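Local coordinates for protein arginine kinase (Anthopleura japonica, PDB 4RF6) that catalyses the reversible transfer of a phosphoryl group from ATP to L-arginine, as a monomer that carries two phosphagen kinase repeats in one chain, at residues P99-L102 / A103-H106; T536-K539 / L540-H544; A428-E431 / E432-T435; F201-A205 / G206-E210; N471-E475 / G476-R480. One frame throughout, in Å; residues are numbered along the deposited sequence.

Each contact is local, formed within eight to ten consecutive residues, and the five follow one another along the chain without nesting or crossing. Contact 1 turns the loop between helix 86-96 and strand 127-136. Contact 4 closes the end of helix 200-205 before strand 216-220; both belong to the first repeat, their centres about 30 Å apart. In the second repeat, contact 3 caps the start of helix 433-436, contact 5 folds the loop leading from helix 438-448 into strand 479-488, and contact 2 ends helix 534-542. Contacts 2 and 5 come within about 13 Å at their nearest atoms, whereas the centres of contacts 1 and 5 lie about 83 Å apart.

Contact 1 (P99-L102 / A103-H106); sequences PYKL and ATGH
Y100 reaches over the turn with the end of its ring, its OH 3.2 Å from G105 C and its CE1 3.3 Å from G105 O. The G105 carbonyl therefore sits at the edge of the ring, near its plane. A first torsion of 179° places CG opposite the backbone N and beside the carbonyl carbon, which carries the ring to G105. H106 CB lies oblique to the ring, near the same hydroxyl, but the polar partner of Y100 OH is the backbone oxygen of K271. L102 and A103 form the bend itself, a tight turn held by T104 N donating to K101 O at 2.8 Å. G105 N adds a weak bond to L102 O at 3.3 Å. This turn lies in the long loop that connects helix 86-96 of the N-terminal part with the first strand of the catalytic sheet, 127-136. The L102 side chain points away from 103-106 and packs on D90 and I93 of that helix, while L102 N bonds E94. The A103 methyl is on the outside of the bend. One water accepts from K101 N at 3.0 Å and bonds T104 OG1 at 2.7 Å, joining the two limbs on the side where K101 CB lies 3.5 Å from T104 OG1. G105, with phi 93°, then turns the chain toward H106, whose ND1 bonds G341 N.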
# COMPACT_ATOMS: atom_id res chain seq x y z
N PRO A 99 -28.98 19.38 -3.65
CA PRO A 99 -29.95 20.36 -4.14
C PRO A 99 -29.88 20.64 -5.64
O PRO A 99 -30.39 21.68 -6.05
CB PRO A 99 -29.54 21.62 -3.38
CG PRO A 99 -28.04 21.51 -3.34
CD PRO A 99 -27.72 20.03 -3.23
N TYR A 100 -29.27 19.76 -6.44
CA TYR A 100 -29.15 20.03 -7.88
C TYR A 100 -30.51 20.16 -8.57
O TYR A 100 -31.42 19.37 -8.31
CB TYR A 100 -28.30 18.99 -8.60
CG TYR A 100 -28.19 19.24 -10.10
CD1 TYR A 100 -27.33 20.21 -10.60
CD2 TYR A 100 -28.96 18.51 -11.00
CE1 TYR A 100 -27.24 20.45 -11.96
CE2 TYR A 100 -28.87 18.75 -12.37
CZ TYR A 100 -28.01 19.71 -12.84
OH TYR A 100 -27.92 19.94 -14.20
N LYS A 101 -30.64 21.16 -9.43
CA LYS A 101 -31.82 21.33 -10.27
C LYS A 101 -31.44 21.21 -11.73
O LYS A 101 -30.51 21.89 -12.19
CB LYS A 101 -32.47 22.69 -10.02
CG LYS A 101 -33.09 22.85 -8.64
CD LYS A 101 -34.04 21.71 -8.36
CE LYS A 101 -34.37 21.62 -6.88
NZ LYS A 101 -34.76 22.94 -6.32
N LEU A 102 -32.15 20.35 -12.46
CA LEU A 102 -31.87 20.12 -13.88
C LEU A 102 -31.88 21.43 -14.68
O LEU A 102 -31.10 21.60 -15.62
CB LEU A 102 -32.89 19.13 -14.45
CG LEU A 102 -32.78 17.72 -13.87
CD1 LEU A 102 -34.15 17.09 -13.69
CD2 LEU A 102 -31.91 16.83 -14.75
N ALA A 103 -32.74 22.36 -14.27
CA ALA A 103 -32.83 23.67 -14.92
C ALA A 103 -31.52 24.46 -14.82
O ALA A 103 -31.19 25.24 -15.72
CB ALA A 103 -33.98 24.47 -14.32
N THR A 104 -30.79 24.26 -13.73
CA THR A 104 -29.53 24.97 -13.48
C THR A 104 -28.47 24.60 -14.52
O THR A 104 -27.72 25.46 -14.98
CB THR A 104 -28.98 24.65 -12.07
OG1 THR A 104 -29.98 24.96 -11.09
CG2 THR A 104 -27.72 25.46 -11.78
N GLY A 105 -28.41 23.32 -14.87
CA GLY A 105 -27.43 22.86 -15.84
C GLY A 105 -26.16 22.38 -15.16
O GLY A 105 -25.94 22.67 -13.98
N HIS A 106 -25.33 21.66 -15.90
CA HIS A 106 -24.10 21.08 -15.34
C HIS A 106 -22.89 21.43 -16.21
O HIS A 106 -22.97 21.41 -17.44
CB HIS A 106 -24.26 19.56 -15.23
CG HIS A 106 -23.01 18.85 -14.81
ND1 HIS A 106 -22.68 18.64 -13.48
CD2 HIS A 106 -22.01 18.28 -15.53
CE1 HIS A 106 -21.54 17.98 -13.41
NE2 HIS A 106 -21.11 17.75 -14.64
O HOH W 1 -29.00 23.64 -9.00
O HOH W 2 -30.36 22.71 -17.72

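Contact 2 (T536-K539 / L540-H544); sequences TRQK and LVNDH
The amides of Q538 and N542 meet one turn apart on the exposed side of the helix, their planes 34° from parallel, without stacking. Q538 NE2 donates to N542 OD1 at 2.9 Å. The acceptor lies in the plane of the Q538 amide, whereas the donor stands above the carbonyl plane of N542 rather than on a lone pair, and the bond is bent to 135°. Q538 gets there by a kink at chi2 (54°), which swings its amide toward N542, one turn on. Elsewhere, aliphatic groups ride side by side in the i to i+4 spacing: T536 CG2 is 4.0 Å from L540 CD1, and R537 CG is 4.0 Å from V541 CG2. L540 is the buried member, packing on M532 and on Y527 of strand 524-528. K539 NZ approaches D543 OD2 to 4.4 Å, too far for a salt bridge but probably mildly attractive; the lysine also has a weak bond to H571. Underneath runs the regular backbone ladder, with L540 N to T536 O at 3.0 Å and V541 N to R537 O at 2.8 Å. The last rung, D543 N to K539 O, stretches to 3.3 Å as the helix runs out. H544 then takes a positive phi; its N bonds V541 O at 2.9 Å, one of the two bonds back into the last turn that make the Schellman motif ending helix 534-542.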
# COMPACT_ATOMS: atom_id res chain seq x y z
N THR A 536 3.77 -19.07 -4.33
CA THR A 536 5.06 -18.41 -4.20
C THR A 536 5.37 -18.21 -2.72
O THR A 536 6.48 -18.49 -2.25
CB THR A 536 5.08 -17.03 -4.89
OG1 THR A 536 4.90 -17.20 -6.31
CG2 THR A 536 6.39 -16.32 -4.65
N ARG A 537 4.37 -17.73 -1.99
CA ARG A 537 4.48 -17.51 -0.56
C ARG A 537 4.87 -18.80 0.15
O ARG A 537 5.92 -18.86 0.79
CB ARG A 537 3.16 -16.99 -0.01
CG ARG A 537 3.17 -16.73 1.49
CD ARG A 537 2.20 -15.62 1.85
NE ARG A 537 1.18 -15.48 0.81
CZ ARG A 537 0.77 -14.32 0.31
NH1 ARG A 537 1.28 -13.18 0.76
NH2 ARG A 537 -0.15 -14.30 -0.64
N GLN A 538 4.03 -19.82 0.01
CA GLN A 538 4.25 -21.11 0.66
C GLN A 538 5.67 -21.62 0.43
O GLN A 538 6.33 -22.09 1.35
CB GLN A 538 3.24 -22.13 0.14
CG GLN A 538 3.25 -23.41 0.94
CD GLN A 538 3.06 -23.15 2.43
OE1 GLN A 538 1.98 -22.77 2.87
NE2 GLN A 538 4.12 -23.34 3.21
N LYS A 539 6.11 -21.53 -0.82
CA LYS A 539 7.47 -21.92 -1.19
C LYS A 539 8.50 -21.14 -0.38
O LYS A 539 9.46 -21.73 0.15
CB LYS A 539 7.67 -21.70 -2.69
CG LYS A 539 9.12 -21.52 -3.11
CD LYS A 539 9.29 -21.51 -4.62
CE LYS A 539 10.23 -20.40 -5.06
NZ LYS A 539 11.21 -20.05 -3.98
N LEU A 540 8.30 -19.83 -0.27
CA LEU A 540 9.21 -18.97 0.49
C LEU A 540 9.19 -19.30 1.98
O LEU A 540 10.24 -19.31 2.62
CB LEU A 540 8.88 -17.50 0.24
CG LEU A 540 9.22 -17.01 -1.17
CD1 LEU A 540 8.64 -15.63 -1.42
CD2 LEU A 540 10.72 -17.01 -1.39
N VAL A 541 8.00 -19.56 2.52
CA VAL A 541 7.87 -19.93 3.93
C VAL A 541 8.64 -21.22 4.22
O VAL A 541 9.31 -21.34 5.25
CB VAL A 541 6.40 -20.15 4.36
CG1 VAL A 541 6.30 -20.25 5.87
CG2 VAL A 541 5.52 -19.02 3.86
N ASN A 542 8.53 -22.18 3.31
CA ASN A 542 9.19 -23.47 3.47
C ASN A 542 10.72 -23.36 3.51
O ASN A 542 11.38 -24.14 4.19
CB ASN A 542 8.75 -24.44 2.36
CG ASN A 542 7.28 -24.83 2.48
OD1 ASN A 542 6.65 -24.64 3.52
ND2 ASN A 542 6.74 -25.39 1.40
N ASP A 543 11.27 -22.39 2.78
CA ASP A 543 12.71 -22.14 2.82
C ASP A 543 13.08 -21.18 3.96
O ASP A 543 14.26 -20.88 4.16
CB ASP A 543 13.20 -21.57 1.48
CG ASP A 543 13.32 -22.62 0.39
OD1 ASP A 543 13.43 -23.82 0.73
OD2 ASP A 543 13.31 -22.25 -0.80
N HIS A 544 12.06 -20.70 4.68
CA HIS A 544 12.23 -19.71 5.75
C HIS A 544 12.72 -18.35 5.23
O HIS A 544 13.47 -17.66 5.91
CB HIS A 544 13.16 -20.23 6.86
CG HIS A 544 12.53 -21.24 7.78
ND1 HIS A 544 11.23 -21.15 8.20
CD2 HIS A 544 13.05 -22.35 8.36
CE1 HIS A 544 10.96 -22.16 9.01
NE2 HIS A 544 12.05 -22.90 9.12

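Contact 3 (A428-E431 / E432-T435); sequences AGDE and ECYT
From A428 to D430 the backbone is extended or bent, then it tightens into the first helical turn, where C433 N donates to D430 O at 3.2 Å and Y434 N to E431 O at 3.1 Å. D430 OD1 takes the same C433 N-H at 3.0 Å, nearly along its C-O axis. The carboxylate reaches it because CG occupies the crowded position between backbone N and carbonyl carbon (chi1 60°). This is an N-terminal capping bond, the aspartate side chain standing in for the missing preceding turn of helix 433-436. D430 OD2 is held by T403 OG1 and by a water at 2.9 Å, which also donates to E432 OE1; E432 is bonded in addition to A404 N. The two carboxylates lie side by side with their planes nearly parallel (9°), and the water they share, with T403 and A404 on one acid each, probably eases the repulsion between them. C433 SG accepts a weak bond from G429 N. A428 CB packs obliquely on the Y434 ring, 3.4 Å from CE2, while Y434 OH bonds S628 O and the ring also meets F441 of helix 438-448 and H624 of the catalytic part.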
# COMPACT_ATOMS: atom_id res chain seq x y z
N ALA A 428 16.08 6.33 14.33
CA ALA A 428 16.44 7.50 13.53
C ALA A 428 15.65 7.49 12.22
O ALA A 428 15.59 6.47 11.54
CB ALA A 428 17.94 7.49 13.24
N GLY A 429 15.03 8.63 11.88
CA GLY A 429 14.27 8.72 10.64
C GLY A 429 15.18 9.00 9.45
O GLY A 429 14.82 8.73 8.30
N ASP A 430 16.36 9.54 9.73
CA ASP A 430 17.35 9.81 8.69
C ASP A 430 18.73 10.00 9.30
O ASP A 430 18.87 10.04 10.53
CB ASP A 430 16.94 11.02 7.82
CG ASP A 430 16.79 12.33 8.62
OD1 ASP A 430 17.38 12.48 9.70
OD2 ASP A 430 16.07 13.23 8.13
N GLU A 431 19.75 10.11 8.45
CA GLU A 431 21.13 10.30 8.91
C GLU A 431 21.27 11.53 9.82
O GLU A 431 22.00 11.50 10.81
CB GLU A 431 22.08 10.45 7.72
CG GLU A 431 23.47 11.01 8.08
CD GLU A 431 24.49 10.81 6.96
OE1 GLU A 431 25.63 11.30 7.09
OE2 GLU A 431 24.13 10.16 5.96
N GLU A 432 20.55 12.59 9.48
CA GLU A 432 20.68 13.86 10.19
C GLU A 432 20.29 13.75 11.66
O GLU A 432 20.82 14.45 12.52
CB GLU A 432 19.85 14.95 9.50
CG GLU A 432 20.12 16.35 10.06
CD GLU A 432 19.41 17.45 9.30
OE1 GLU A 432 18.90 17.16 8.19
OE2 GLU A 432 19.37 18.60 9.80
N CYS A 433 19.35 12.84 11.95
CA CYS A 433 18.92 12.59 13.33
C CYS A 433 20.08 12.30 14.28
O CYS A 433 20.07 12.74 15.43
CB CYS A 433 17.95 11.41 13.37
SG CYS A 433 16.30 11.78 12.71
N TYR A 434 21.07 11.55 13.80
CA TYR A 434 22.20 11.16 14.64
C TYR A 434 23.08 12.36 14.99
O TYR A 434 23.82 12.32 15.97
CB TYR A 434 23.05 10.08 13.97
CG TYR A 434 22.45 8.70 14.04
CD1 TYR A 434 22.51 7.96 15.23
CD2 TYR A 434 21.84 8.13 12.94
CE1 TYR A 434 21.96 6.69 15.30
CE2 TYR A 434 21.29 6.85 13.00
CZ TYR A 434 21.35 6.14 14.19
OH TYR A 434 20.80 4.88 14.25
N THR A 435 22.98 13.42 14.19
CA THR A 435 23.73 14.64 14.47
C THR A 435 22.86 15.70 15.14
O THR A 435 23.25 16.29 16.14
CB THR A 435 24.34 15.24 13.20
OG1 THR A 435 25.30 14.33 12.65
CG2 THR A 435 25.05 16.55 13.53
O HOH W 3 17.79 15.07 6.63

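Contact 4 (F201-A205 / G206-E210); sequences FLEAA and GINKE
L202 O and E203 O, in the last turn of the helix, are gripped by the chain as it leaves. I207 N donates to L202 O at 3.0 Å, and G206 N donates to E203 O at 3.1 Å. G206 has a positive phi (90°) that turns the backbone out of the helix, completing a Schellman motif. A type I beta turn from G206 to K209 follows, and a water bridges E203 O and, weakly, N208 N. The side chains repeat the pattern of the bonds. L202 and I207, the residues joined by the longer backbone loop, also share the apolar contact usual for this motif: L202 CD2 is 3.9 Å from I207 CD1, and that same CD1 is 3.9 Å from A205 CB. On the outer side E203 bends at chi2 (68°), which brings its carboxylate back to N208. N208 ND2 donates to E203 OE1 at 2.8 Å in a nearly straight bond (167°), using the anti lone pair of the oxygen; the acceptor lies in the amide plane of N208. The two side chains cross at about a right angle. The other end of that amide, OD1, takes G198 N, so N208 ties the last turn of helix 200-205 to G198, just ahead of its start. K209 NZ closes over the turn to G206 O at 2.7 Å and also bonds P145 O. A204 packs on S63 and V66 of helix 57-66, A205 touches Y75 and L202 comes near E232, both probably substrate-binding as in relatives, while the loop continues past R215 into strand 216-220.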
# COMPACT_ATOMS: atom_id res chain seq x y z
N PHE A 201 -29.26 -6.87 -8.94
CA PHE A 201 -29.67 -5.55 -9.38
C PHE A 201 -29.39 -5.33 -10.86
O PHE A 201 -30.25 -4.85 -11.60
CB PHE A 201 -28.99 -4.46 -8.54
CG PHE A 201 -29.38 -4.47 -7.08
CD1 PHE A 201 -30.49 -3.75 -6.65
CD2 PHE A 201 -28.64 -5.18 -6.14
CE1 PHE A 201 -30.86 -3.74 -5.31
CE2 PHE A 201 -29.01 -5.18 -4.80
CZ PHE A 201 -30.12 -4.46 -4.39
N LEU A 202 -28.18 -5.69 -11.30
CA LEU A 202 -27.80 -5.57 -12.71
C LEU A 202 -28.54 -6.60 -13.57
O LEU A 202 -28.94 -6.31 -14.71
CB LEU A 202 -26.29 -5.75 -12.87
CG LEU A 202 -25.42 -4.79 -12.06
CD1 LEU A 202 -23.96 -4.90 -12.47
CD2 LEU A 202 -25.91 -3.36 -12.22
N GLU A 203 -28.71 -7.79 -13.02
CA GLU A 203 -29.48 -8.84 -13.67
C GLU A 203 -30.87 -8.34 -14.06
O GLU A 203 -31.27 -8.40 -15.22
CB GLU A 203 -29.59 -10.07 -12.75
CG GLU A 203 -30.46 -11.19 -13.29
CD GLU A 203 -29.86 -11.87 -14.52
OE1 GLU A 203 -28.63 -11.77 -14.72
OE2 GLU A 203 -30.63 -12.50 -15.27
N ALA A 204 -31.60 -7.81 -13.08
CA ALA A 204 -32.97 -7.35 -13.31
C ALA A 204 -33.03 -6.11 -14.20
O ALA A 204 -34.07 -5.80 -14.79
CB ALA A 204 -33.67 -7.09 -11.98
N ALA A 205 -31.92 -5.39 -14.29
CA ALA A 205 -31.83 -4.18 -15.11
C ALA A 205 -31.64 -4.51 -16.59
O ALA A 205 -31.79 -3.64 -17.45
CB ALA A 205 -30.69 -3.31 -14.62
N GLY A 206 -31.31 -5.77 -16.87
CA GLY A 206 -31.06 -6.22 -18.23
C GLY A 206 -29.60 -6.06 -18.63
O GLY A 206 -29.23 -6.25 -19.79
N ILE A 207 -28.77 -5.71 -17.65
CA ILE A 207 -27.37 -5.37 -17.90
C ILE A 207 -26.50 -6.61 -18.16
O ILE A 207 -25.49 -6.54 -18.88
CB ILE A 207 -26.82 -4.48 -16.75
CG1 ILE A 207 -27.42 -3.07 -16.86
CG2 ILE A 207 -25.29 -4.39 -16.75
CD1 ILE A 207 -27.13 -2.16 -15.67
N ASN A 208 -26.92 -7.75 -17.62
CA ASN A 208 -26.17 -9.00 -17.77
C ASN A 208 -26.30 -9.69 -19.12
O ASN A 208 -25.68 -10.74 -19.32
CB ASN A 208 -26.56 -9.99 -16.66
CG ASN A 208 -25.76 -9.79 -15.39
OD1 ASN A 208 -24.69 -9.20 -15.41
ND2 ASN A 208 -26.29 -10.29 -14.27
N LYS A 209 -27.10 -9.14 -20.03
CA LYS A 209 -27.34 -9.79 -21.32
C LYS A 209 -26.05 -10.16 -22.05
O LYS A 209 -25.07 -9.40 -22.04
CB LYS A 209 -28.24 -8.94 -22.23
CG LYS A 209 -29.70 -8.84 -21.76
CD LYS A 209 -30.63 -8.34 -22.87
CE LYS A 209 -30.35 -6.88 -23.25
NZ LYS A 209 -30.57 -5.91 -22.13
N GLU A 210 -26.05 -11.35 -22.65
CA GLU A 210 -24.90 -11.91 -23.38
C GLU A 210 -23.62 -12.12 -22.56
O GLU A 210 -22.54 -12.23 -23.14
CB GLU A 210 -24.56 -11.08 -24.63
CG GLU A 210 -25.75 -10.50 -25.40
CD GLU A 210 -26.71 -11.55 -25.94
OE1 GLU A 210 -27.84 -11.16 -26.31
OE2 GLU A 210 -26.36 -12.75 -26.00
O HOH W 4 -29.50 -8.97 -17.51

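Contact 5 (N471-E475 / G476-R480); sequences NLDPE and GTYIR
D473 turns its carboxylate under the backbone of 477-479 and is the hub of the bend. Chi1 of -174° puts CG opposite its own N, and from there OD2 takes two N-H groups: Y478 N at 2.6 Å through the syn lone pair and I479 N at 2.8 Å through the anti one. T477 N adds a weak bond to OD1. These bonds fix the carboxylate's rotation. OD1 lies 3.1 Å from E475 OE1; this closeness of two acceptors may raise the proton affinity of one of the acids. E475 is brought there by a bend at chi2 (85°). R480 curls back along its own strand end, and NE and NH1 both meet G476 O, side-on, at 3.0 and 2.9 Å, with that oxygen in the guanidinium plane. L472 and I479 close the inner side, L472 CB lying 3.8 Å from I479 CD1; L472 continues onto helix 696-714, and I479 onto strand 638-645. On the outside T477 CG2 lies over one face of the Y478 ring, near its rim. G476 N to D473 O, at 2.8 Å, closes the type I beta turn of residues 473-476, and G476 leaves it with phi 70°. Such a turn, stapled by an aspartate to the N-H groups that follow, ends the approach loop and launches strand 479-488 into the antiparallel sheet of the second catalytic domain.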
# COMPACT_ATOMS: atom_id res chain seq x y z
N ASN A 471 39.21 -23.92 6.47
CA ASN A 471 37.94 -24.53 6.89
C ASN A 471 38.05 -25.40 8.15
O ASN A 471 38.82 -26.36 8.19
CB ASN A 471 37.31 -25.32 5.74
CG ASN A 471 35.83 -25.60 5.97
OD1 ASN A 471 35.18 -24.96 6.80
ND2 ASN A 471 35.29 -26.56 5.22
N LEU A 472 37.26 -25.06 9.16
CA LEU A 472 37.38 -25.67 10.49
C LEU A 472 36.95 -27.13 10.57
O LEU A 472 37.69 -27.98 11.08
CB LEU A 472 36.60 -24.86 11.52
CG LEU A 472 37.22 -23.51 11.86
CD1 LEU A 472 36.44 -22.80 12.95
CD2 LEU A 472 38.66 -23.72 12.27
N ASP A 473 35.75 -27.42 10.06
CA ASP A 473 35.12 -28.72 10.27
C ASP A 473 34.49 -29.26 8.98
O ASP A 473 33.27 -29.34 8.88
CB ASP A 473 34.05 -28.59 11.37
CG ASP A 473 33.44 -29.92 11.77
OD1 ASP A 473 34.01 -30.97 11.42
OD2 ASP A 473 32.38 -29.90 12.44
N PRO A 474 35.33 -29.63 8.00
CA PRO A 474 34.89 -30.17 6.70
C PRO A 474 33.83 -31.27 6.77
O PRO A 474 33.04 -31.41 5.83
CB PRO A 474 36.19 -30.74 6.09
CG PRO A 474 37.20 -30.75 7.21
CD PRO A 474 36.80 -29.61 8.09
N GLU A 475 33.81 -32.04 7.86
CA GLU A 475 32.88 -33.15 8.00
C GLU A 475 31.53 -32.71 8.57
O GLU A 475 30.54 -33.44 8.47
CB GLU A 475 33.49 -34.25 8.89
CG GLU A 475 34.88 -34.73 8.46
CD GLU A 475 36.01 -33.86 9.02
OE1 GLU A 475 35.72 -32.84 9.67
OE2 GLU A 475 37.20 -34.21 8.81
N GLY A 476 31.49 -31.53 9.17
CA GLY A 476 30.28 -31.04 9.80
C GLY A 476 29.91 -31.80 11.06
O GLY A 476 28.75 -31.81 11.48
N THR A 477 30.92 -32.43 11.67
CA THR A 477 30.73 -33.21 12.88
C THR A 477 30.26 -32.31 14.02
O THR A 477 29.39 -32.68 14.82
CB THR A 477 32.05 -33.89 13.29
OG1 THR A 477 32.55 -34.67 12.20
CG2 THR A 477 31.84 -34.79 14.51
N TYR A 478 30.83 -31.11 14.08
CA TYR A 478 30.55 -30.17 15.15
C TYR A 478 29.85 -28.92 14.62
O TYR A 478 28.86 -28.46 15.22
CB TYR A 478 31.84 -29.80 15.87
CG TYR A 478 32.59 -31.01 16.40
CD1 TYR A 478 33.68 -31.53 15.71
CD2 TYR A 478 32.18 -31.64 17.56
CE1 TYR A 478 34.35 -32.64 16.18
CE2 TYR A 478 32.84 -32.75 18.04
CZ TYR A 478 33.92 -33.25 17.35
OH TYR A 478 34.58 -34.36 17.83
N ILE A 479 30.35 -28.38 13.51
CA ILE A 479 29.75 -27.18 12.93
C ILE A 479 28.70 -27.54 11.88
O ILE A 479 29.04 -28.06 10.82
CB ILE A 479 30.80 -26.23 12.34
CG1 ILE A 479 31.84 -25.87 13.40
CG2 ILE A 479 30.13 -24.98 11.80
CD1 ILE A 479 33.07 -25.14 12.87
N ARG A 480 27.44 -27.25 12.18
CA ARG A 480 26.33 -27.65 11.32
C ARG A 480 25.99 -26.62 10.24
O ARG A 480 25.62 -26.99 9.12
CB ARG A 480 25.09 -27.98 12.15
CG ARG A 480 25.33 -29.05 13.22
CD ARG A 480 24.99 -30.46 12.73
NE ARG A 480 25.92 -30.99 11.74
CZ ARG A 480 25.56 -31.52 10.58
NH1 ARG A 480 26.47 -31.99 9.74
NH2 ARG A 480 24.27 -31.59 10.26